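Local coordinates for protein putative isomerase (Sinorhizobium meliloti, PDB 2PPG) that is a putative isomerase of the enolase superfamily, related to mandelate racemase and muconate lactonizing enzyme, at residues A[176-181]-A[343-348]. Numbering follows the deposited sequence.
Sequences AAWQAK and HEFQHS
W178, near the end of helix 168-180, meets H347 and F345 of segment 343-348 and illustrates how one large indole can span the distance between an outer helix and the end of a barrel strand with the short helix after it. The two backbones stay well apart, with the CA atoms of W178 and H347 separated by 9.1 Å, and side chains alone make the contact. Its tight part runs along the indole from CZ2 to NE1: H347 CB comes obliquely against it, 3.4 Å from W178 CZ2, and W178 NE1 lies equally close, 3.4 Å, to H347 ND1. The two rings are inclined to each other, their planes at 52° and the centroid of the indole's five-membered ring 4.5 Å from that of the imidazole. W178 NE1 thereby comes over one face of the imidazole. H347 holds CG between its own backbone N and carbonyl carbon (chi1 54°), which sets the imidazole alongside the indole, while NE2 is hydrogen-bonded to the carbonyl oxygen of G162, a tie that should limit rotation of the imidazole. F345 touches more lightly: W178 CZ3 sits at the edge of the phenyl ring, 4.2 Å from F345 CE2. F183 joins both aromatics, lying nearly parallel to F345 and edge-to-face with W178, and I160 of strand 155-161 adds to the apolar lining. On the solvent side, the indole face turned from H347 is covered toward its rim by the exposed K181, whose CD lies 3.7 Å above the W178 ring plane. Strand 343-345 pairs in parallel with strand 155-161, which in turn pairs with 185-189, the strand that follows helix 168-180. Such aromatic packing of helix 168-180 against the end of strand 343-345 and the short helix after it, where the last barrel strand closes against the first, belongs to the modified TIM barrel of enolase-superfamily proteins.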
loop_
_atom_site.group_PDB
_atom_site.type_symbol
_atom_site.label_atom_id
_atom_site.label_comp_id
_atom_site.label_asym_id
_atom_site.label_seq_id
_atom_site.Cartn_x
_atom_site.Cartn_y
_atom_site.Cartn_z
ATOM N N ALA A 176 -0.035 -46.347 10.678
ATOM C CA ALA A 176 0.493 -46.996 11.882
ATOM C C ALA A 176 1.623 -47.994 11.595
ATOM O O ALA A 176 2.552 -48.135 12.396
ATOM C CB ALA A 176 -0.637 -47.674 12.659
ATOM N N ALA A 177 1.533 -48.674 10.453
ATOM C CA ALA A 177 2.563 -49.612 10.024
ATOM C C ALA A 177 3.877 -48.891 9.743
ATOM O O ALA A 177 4.934 -49.292 10.237
ATOM C CB ALA A 177 2.103 -50.363 8.798
ATOM N N TRP A 178 3.803 -47.820 8.960
ATOM C CA TRP A 178 4.981 -47.018 8.650
ATOM C C TRP A 178 5.486 -46.273 9.871
ATOM O O TRP A 178 6.667 -45.940 9.953
ATOM C CB TRP A 178 4.680 -46.052 7.515
ATOM C CG TRP A 178 4.686 -46.742 6.216
ATOM C CD1 TRP A 178 3.604 -47.115 5.482
ATOM C CD2 TRP A 178 5.837 -47.188 5.493
ATOM N NE1 TRP A 178 4.008 -47.758 4.334
ATOM C CE2 TRP A 178 5.377 -47.812 4.321
ATOM C CE3 TRP A 178 7.210 -47.124 5.730
ATOM C CZ2 TRP A 178 6.241 -48.370 3.382
ATOM C CZ3 TRP A 178 8.072 -47.669 4.793
ATOM C CH2 TRP A 178 7.585 -48.283 3.632
ATOM N N GLN A 179 4.599 -46.030 10.829
ATOM C CA GLN A 179 5.016 -45.421 12.083
ATOM C C GLN A 179 5.951 -46.378 12.816
ATOM O O GLN A 179 6.993 -45.972 13.330
ATOM C CB GLN A 179 3.802 -45.058 12.953
ATOM C CG GLN A 179 4.155 -44.392 14.284
ATOM C CD GLN A 179 2.925 -44.016 15.103
ATOM O OE1 GLN A 179 1.958 -44.771 15.175
ATOM N NE2 GLN A 179 2.963 -42.846 15.726
ATOM N N ALA A 180 5.576 -47.653 12.846
ATOM C CA ALA A 180 6.379 -48.678 13.502
ATOM C C ALA A 180 7.731 -48.870 12.800
ATOM O O ALA A 180 8.714 -49.276 13.427
ATOM C CB ALA A 180 5.610 -49.995 13.565
ATOM N N LYS A 181 7.774 -48.565 11.504
ATOM C CA LYS A 181 9.020 -48.617 10.749
ATOM C C LYS A 181 9.925 -47.389 10.956
ATOM O O LYS A 181 10.990 -47.296 10.347
ATOM C CB LYS A 181 8.742 -48.841 9.264
ATOM C CG LYS A 181 8.478 -50.289 8.893
ATOM C CD LYS A 181 7.672 -50.374 7.608
ATOM C CE LYS A 181 7.629 -51.786 7.068
ATOM N NZ LYS A 181 6.791 -51.854 5.842
ATOM N N HIS A 343 11.597 -33.962 3.554
ATOM C CA HIS A 343 11.477 -34.319 2.145
ATOM C C HIS A 343 10.393 -35.372 2.011
ATOM O O HIS A 343 10.397 -36.363 2.735
ATOM C CB HIS A 343 12.815 -34.861 1.640
ATOM C CG HIS A 343 12.930 -34.949 0.151
ATOM N ND1 HIS A 343 12.207 -35.851 -0.607
ATOM C CD2 HIS A 343 13.722 -34.275 -0.719
ATOM C CE1 HIS A 343 12.538 -35.714 -1.880
ATOM N NE2 HIS A 343 13.454 -34.763 -1.976
ATOM N N GLU A 344 9.457 -35.152 1.093
ATOM C CA GLU A 344 8.398 -36.126 0.817
ATOM C C GLU A 344 8.966 -37.504 0.459
ATOM O O GLU A 344 9.986 -37.612 -0.223
ATOM C CB GLU A 344 7.497 -35.625 -0.316
ATOM C CG GLU A 344 6.249 -36.455 -0.529
ATOM C CD GLU A 344 5.327 -35.919 -1.620
ATOM O OE1 GLU A 344 5.783 -35.143 -2.486
ATOM O OE2 GLU A 344 4.133 -36.283 -1.618
ATOM N N PHE A 345 8.293 -38.552 0.921
ATOM C CA PHE A 345 8.681 -39.926 0.601
ATOM C C PHE A 345 7.470 -40.766 0.197
ATOM O O PHE A 345 6.617 -41.123 1.031
ATOM C CB PHE A 345 9.425 -40.548 1.782
ATOM C CG PHE A 345 9.608 -42.043 1.693
ATOM C CD1 PHE A 345 10.293 -42.627 0.627
ATOM C CD2 PHE A 345 9.139 -42.868 2.706
ATOM C CE1 PHE A 345 10.482 -44.002 0.577
ATOM C CE2 PHE A 345 9.332 -44.247 2.651
ATOM C CZ PHE A 345 9.997 -44.809 1.589
ATOM N N GLN A 346 7.411 -41.054 -1.100
ATOM C CA GLN A 346 6.422 -41.938 -1.687
ATOM C C GLN A 346 6.882 -43.380 -1.522
ATOM O O GLN A 346 7.509 -43.944 -2.414
ATOM C CB GLN A 346 6.271 -41.635 -3.179
ATOM C CG GLN A 346 5.923 -40.185 -3.523
ATOM C CD GLN A 346 4.428 -39.955 -3.660
ATOM O OE1 GLN A 346 3.655 -40.904 -3.706
ATOM N NE2 GLN A 346 4.018 -38.690 -3.720
ATOM N N HIS A 347 6.566 -43.968 -0.378
ATOM C CA HIS A 347 6.875 -45.367 -0.094
ATOM C C HIS A 347 6.398 -46.320 -1.197
ATOM O O HIS A 347 7.143 -47.187 -1.647
ATOM C CB HIS A 347 6.250 -45.756 1.246
ATOM C CG HIS A 347 4.789 -45.464 1.322
ATOM N ND1 HIS A 347 3.830 -46.436 1.158
ATOM C CD2 HIS A 347 4.120 -44.298 1.490
ATOM C CE1 HIS A 347 2.632 -45.888 1.243
ATOM N NE2 HIS A 347 2.778 -44.592 1.445
ATOM N N SER A 348 5.160 -46.137 -1.634
ATOM C CA SER A 348 4.533 -47.006 -2.627
ATOM C C SER A 348 5.236 -46.998 -3.997
ATOM O O SER A 348 5.011 -47.886 -4.821
ATOM C CB SER A 348 3.057 -46.621 -2.773
ATOM O OG SER A 348 2.889 -45.216 -2.645
#